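Local coordinates for protein CT398 (Chlamydia trachomatis, PDB 4ILO) that is of unknown function but pairs a long coiled-coil hairpin with a C4-type zinc ribbon and may bind DNA or RNA, at residues L24-I38 with I145-E159. Numbering follows the deposited sequence.
Sequences LMRVKKEHQNELAKI and IEEEIRENIRKINEE
Knobs-into-holes packing in the antiparallel coiled-coil hairpin of CT398 is exemplified where H31 and L35 on helix 2-86 interlock with I149, I153 and I156 on helix 90-171. The axes of segments 24-38 and 145-159 approach to 9.8 Å, running 158° apart. H31 sits among I149, N152, I153 and I156; its CB lies 3.7 Å from I149 CG2, while I156 CD1 meets the imidazole edge at CD2, near the ring plane. The same I156 fills a hole of L24, V27, K28 and H31, its CG2 branch 4.0 Å from L24 CB. L35 and I149 lie alongside one another, pointing opposite ways, L35 CG touching I149 CG2 at 3.7 Å, and L35 CD1 reaches the aliphatic CG of R150 at 3.8 Å. Along one flank K28, fully extended with CG anti to the backbone N (chi1 -169°), meets the N157 side chain nearly perpendicularly; K28 NZ donates a hydrogen bond to N157 OD1 at 2.6 Å, the nitrogen tilted 30° out of the carbonyl plane. Farther along, I38 CG2 packs 3.5 Å from OE1 of buried E146, which hydrogen-bonds S142 OG and salt-bridges K42. Branched aliphatic side chains and the H31 imidazole thus form the seam, while K28-N157 and E146-K42 tie the helices together beside it.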
# COMPACT_ATOMS: atom_id res chain seq x y z
N LEU A 24 0.26 -4.72 20.75
CA LEU A 24 1.40 -4.18 20.00
C LEU A 24 1.40 -4.67 18.55
O LEU A 24 1.69 -3.89 17.64
CB LEU A 24 2.72 -4.55 20.66
CG LEU A 24 3.01 -4.02 22.07
CD1 LEU A 24 4.36 -4.55 22.56
CD2 LEU A 24 2.99 -2.50 22.08
N MET A 25 1.12 -5.96 18.32
CA MET A 25 1.22 -6.48 16.97
C MET A 25 0.14 -5.88 16.08
O MET A 25 0.36 -5.68 14.88
CB MET A 25 1.08 -8.01 16.95
CG MET A 25 2.11 -8.79 17.76
SD MET A 25 1.57 -10.53 17.98
CE MET A 25 2.66 -11.29 16.79
N ARG A 26 -1.03 -5.60 16.66
CA ARG A 26 -2.11 -5.00 15.89
C ARG A 26 -1.77 -3.56 15.52
O ARG A 26 -2.03 -3.13 14.39
CB ARG A 26 -3.41 -5.08 16.70
CG ARG A 26 -4.60 -4.32 16.08
CD ARG A 26 -5.80 -4.32 17.02
NE ARG A 26 -5.50 -3.67 18.31
CZ ARG A 26 -5.56 -2.35 18.52
NH1 ARG A 26 -5.91 -1.53 17.53
NH2 ARG A 26 -5.27 -1.85 19.72
N VAL A 27 -1.21 -2.79 16.46
CA VAL A 27 -0.85 -1.41 16.16
C VAL A 27 0.29 -1.35 15.16
O VAL A 27 0.31 -0.48 14.28
CB VAL A 27 -0.51 -0.68 17.47
CG1 VAL A 27 -0.01 0.71 17.19
CG2 VAL A 27 -1.74 -0.67 18.37
N LYS A 28 1.28 -2.23 15.28
CA LYS A 28 2.32 -2.34 14.25
C LYS A 28 1.70 -2.56 12.88
O LYS A 28 1.96 -1.80 11.94
CB LYS A 28 3.26 -3.49 14.59
CG LYS A 28 4.51 -3.56 13.76
CD LYS A 28 5.38 -4.72 14.23
CE LYS A 28 6.53 -4.98 13.28
NZ LYS A 28 7.51 -5.92 13.86
N LYS A 29 0.88 -3.61 12.74
CA LYS A 29 0.25 -3.84 11.45
C LYS A 29 -0.49 -2.60 10.97
O LYS A 29 -0.46 -2.28 9.78
CB LYS A 29 -0.70 -5.05 11.50
N GLU A 30 -1.15 -1.87 11.88
CA GLU A 30 -1.87 -0.66 11.45
C GLU A 30 -0.91 0.43 10.95
O GLU A 30 -1.19 1.10 9.94
CB GLU A 30 -2.76 -0.13 12.58
CG GLU A 30 -4.00 -0.97 12.87
CD GLU A 30 -4.66 -0.59 14.20
OE1 GLU A 30 -4.14 0.35 14.85
OE2 GLU A 30 -5.68 -1.23 14.59
N HIS A 31 0.22 0.63 11.65
CA HIS A 31 1.24 1.56 11.17
C HIS A 31 1.81 1.12 9.82
O HIS A 31 2.05 1.95 8.94
CB HIS A 31 2.38 1.68 12.19
CG HIS A 31 1.99 2.40 13.45
ND1 HIS A 31 1.09 3.43 13.47
CD2 HIS A 31 2.40 2.23 14.73
CE1 HIS A 31 0.94 3.86 14.71
NE2 HIS A 31 1.73 3.15 15.50
N GLN A 32 2.03 -0.20 9.64
CA GLN A 32 2.56 -0.67 8.36
C GLN A 32 1.55 -0.46 7.22
O GLN A 32 1.95 -0.14 6.09
CB GLN A 32 2.96 -2.15 8.45
CG GLN A 32 4.17 -2.43 9.34
CD GLN A 32 4.39 -3.92 9.53
OE1 GLN A 32 3.44 -4.69 9.53
NE2 GLN A 32 5.64 -4.33 9.70
N ASN A 33 0.26 -0.63 7.49
CA ASN A 33 -0.74 -0.32 6.47
C ASN A 33 -0.70 1.15 6.10
O ASN A 33 -0.86 1.50 4.92
CB ASN A 33 -2.14 -0.64 6.98
CG ASN A 33 -2.32 -2.10 7.34
OD1 ASN A 33 -1.48 -2.96 7.00
ND2 ASN A 33 -3.42 -2.40 8.03
N GLU A 34 -0.55 2.03 7.10
CA GLU A 34 -0.49 3.48 6.88
C GLU A 34 0.72 3.85 6.03
O GLU A 34 0.63 4.75 5.19
CB GLU A 34 -0.45 4.20 8.23
CG GLU A 34 -1.11 5.60 8.30
CD GLU A 34 -1.11 6.18 9.74
OE1 GLU A 34 -0.64 5.48 10.69
OE2 GLU A 34 -1.58 7.34 9.92
N LEU A 35 1.86 3.16 6.23
CA LEU A 35 3.05 3.37 5.40
C LEU A 35 2.81 2.92 3.95
O LEU A 35 3.10 3.65 3.00
CB LEU A 35 4.23 2.60 5.98
CG LEU A 35 5.07 3.25 7.09
CD1 LEU A 35 6.34 2.43 7.41
CD2 LEU A 35 5.43 4.69 6.72
N ALA A 36 2.28 1.71 3.78
CA ALA A 36 1.98 1.19 2.45
C ALA A 36 0.99 2.09 1.74
O ALA A 36 1.11 2.29 0.53
CB ALA A 36 1.46 -0.23 2.55
N LYS A 37 0.01 2.65 2.47
CA LYS A 37 -0.92 3.59 1.85
C LYS A 37 -0.19 4.83 1.34
O LYS A 37 -0.46 5.33 0.24
CB LYS A 37 -2.06 3.95 2.79
N ILE A 38 0.80 5.31 2.11
CA ILE A 38 1.56 6.49 1.70
C ILE A 38 2.47 6.16 0.52
O ILE A 38 2.47 6.87 -0.49
CB ILE A 38 2.32 7.07 2.91
CG1 ILE A 38 1.33 7.59 3.94
CG2 ILE A 38 3.17 8.24 2.49
CD1 ILE A 38 1.97 8.07 5.24
N ILE A 145 5.80 12.47 8.33
CA ILE A 145 4.83 11.51 8.85
C ILE A 145 5.40 10.11 8.76
O ILE A 145 5.33 9.33 9.72
CB ILE A 145 3.51 11.70 8.08
CG1 ILE A 145 2.91 13.04 8.52
CG2 ILE A 145 2.53 10.56 8.36
CD1 ILE A 145 1.98 13.67 7.55
N GLU A 146 6.06 9.79 7.64
CA GLU A 146 6.59 8.44 7.47
C GLU A 146 7.67 8.17 8.49
O GLU A 146 7.76 7.05 9.01
CB GLU A 146 7.20 8.26 6.10
CG GLU A 146 6.22 8.32 4.95
CD GLU A 146 6.94 8.42 3.61
OE1 GLU A 146 6.55 9.28 2.79
OE2 GLU A 146 7.91 7.65 3.40
N GLU A 147 8.54 9.14 8.75
CA GLU A 147 9.59 8.86 9.70
C GLU A 147 9.02 8.72 11.10
O GLU A 147 9.50 7.89 11.89
CB GLU A 147 10.70 9.91 9.62
CG GLU A 147 12.07 9.31 9.20
CD GLU A 147 12.55 8.14 10.09
OE1 GLU A 147 12.72 8.33 11.33
OE2 GLU A 147 12.77 7.03 9.54
N GLU A 148 7.98 9.49 11.42
CA GLU A 148 7.38 9.34 12.74
C GLU A 148 6.69 7.98 12.87
O GLU A 148 6.68 7.38 13.95
CB GLU A 148 6.40 10.48 13.01
CG GLU A 148 5.61 10.26 14.29
CD GLU A 148 4.59 11.35 14.55
OE1 GLU A 148 4.80 12.48 14.02
OE2 GLU A 148 3.60 11.07 15.27
N ILE A 149 6.09 7.49 11.78
CA ILE A 149 5.50 6.16 11.83
C ILE A 149 6.58 5.11 12.04
O ILE A 149 6.40 4.16 12.81
CB ILE A 149 4.67 5.86 10.56
CG1 ILE A 149 3.38 6.69 10.56
CG2 ILE A 149 4.32 4.36 10.55
CD1 ILE A 149 2.68 6.82 9.17
N ARG A 150 7.71 5.24 11.32
CA ARG A 150 8.74 4.21 11.40
C ARG A 150 9.37 4.19 12.79
O ARG A 150 9.72 3.12 13.31
CB ARG A 150 9.82 4.39 10.32
CG ARG A 150 9.35 4.17 8.87
CD ARG A 150 10.53 4.10 7.89
NE ARG A 150 10.18 4.61 6.56
CZ ARG A 150 10.44 5.85 6.12
NH1 ARG A 150 11.07 6.75 6.88
NH2 ARG A 150 10.08 6.20 4.89
N GLU A 151 9.51 5.37 13.40
CA GLU A 151 10.03 5.40 14.77
C GLU A 151 9.05 4.76 15.75
O GLU A 151 9.47 4.13 16.73
CB GLU A 151 10.36 6.83 15.18
CG GLU A 151 11.10 6.93 16.53
CD GLU A 151 12.51 6.34 16.47
OE1 GLU A 151 13.21 6.62 15.46
OE2 GLU A 151 12.91 5.60 17.42
N ASN A 152 7.75 4.90 15.51
CA ASN A 152 6.78 4.25 16.39
C ASN A 152 6.89 2.73 16.27
O ASN A 152 6.92 2.03 17.28
CB ASN A 152 5.35 4.72 16.07
CG ASN A 152 5.06 6.15 16.60
OD1 ASN A 152 5.97 6.97 16.81
ND2 ASN A 152 3.78 6.45 16.81
N ILE A 153 6.99 2.22 15.05
CA ILE A 153 7.26 0.81 14.85
C ILE A 153 8.53 0.38 15.58
O ILE A 153 8.54 -0.63 16.29
CB ILE A 153 7.35 0.49 13.35
CG1 ILE A 153 5.97 0.60 12.70
CG2 ILE A 153 7.94 -0.90 13.14
CD1 ILE A 153 5.99 0.49 11.18
N ARG A 154 9.63 1.13 15.41
CA ARG A 154 10.86 0.80 16.14
C ARG A 154 10.57 0.63 17.62
O ARG A 154 10.99 -0.35 18.25
CB ARG A 154 11.93 1.88 15.95
CG ARG A 154 12.63 1.85 14.59
CD ARG A 154 13.52 3.09 14.36
NE ARG A 154 13.67 3.37 12.92
CZ ARG A 154 13.29 4.50 12.31
NH1 ARG A 154 12.74 5.50 13.01
NH2 ARG A 154 13.47 4.64 11.00
N LYS A 155 9.85 1.59 18.20
CA LYS A 155 9.60 1.56 19.64
C LYS A 155 8.65 0.44 20.01
O LYS A 155 8.71 -0.07 21.13
CB LYS A 155 9.09 2.92 20.12
CG LYS A 155 10.14 4.02 19.99
CD LYS A 155 9.59 5.40 20.31
CE LYS A 155 10.58 6.50 19.91
NZ LYS A 155 9.92 7.83 19.70
N ILE A 156 7.77 0.05 19.08
CA ILE A 156 6.94 -1.13 19.31
C ILE A 156 7.80 -2.39 19.31
O ILE A 156 7.68 -3.25 20.19
CB ILE A 156 5.84 -1.24 18.24
CG1 ILE A 156 4.69 -0.28 18.53
CG2 ILE A 156 5.32 -2.67 18.21
CD1 ILE A 156 3.80 -0.04 17.30
N ASN A 157 8.65 -2.52 18.29
CA ASN A 157 9.50 -3.70 18.20
C ASN A 157 10.31 -3.87 19.48
O ASN A 157 10.36 -4.95 20.07
CB ASN A 157 10.41 -3.61 16.98
CG ASN A 157 9.65 -3.72 15.66
OD1 ASN A 157 8.53 -4.27 15.59
ND2 ASN A 157 10.25 -3.21 14.60
N GLU A 158 10.92 -2.77 19.95
CA GLU A 158 11.80 -2.86 21.12
C GLU A 158 11.01 -3.13 22.40
O GLU A 158 11.51 -3.81 23.30
CB GLU A 158 12.65 -1.60 21.21
CG GLU A 158 13.10 -1.21 22.60
CD GLU A 158 14.33 -0.32 22.57
OE1 GLU A 158 14.64 0.22 21.48
OE2 GLU A 158 15.00 -0.17 23.62
N GLU A 159 9.78 -2.61 22.50
CA GLU A 159 8.94 -2.94 23.64
C GLU A 159 8.49 -4.39 23.57
O GLU A 159 8.44 -5.09 24.61
CB GLU A 159 7.73 -2.00 23.72
CG GLU A 159 6.88 -2.20 24.98
CD GLU A 159 5.68 -1.26 25.09
OE1 GLU A 159 5.65 -0.21 24.41
OE2 GLU A 159 4.76 -1.60 25.89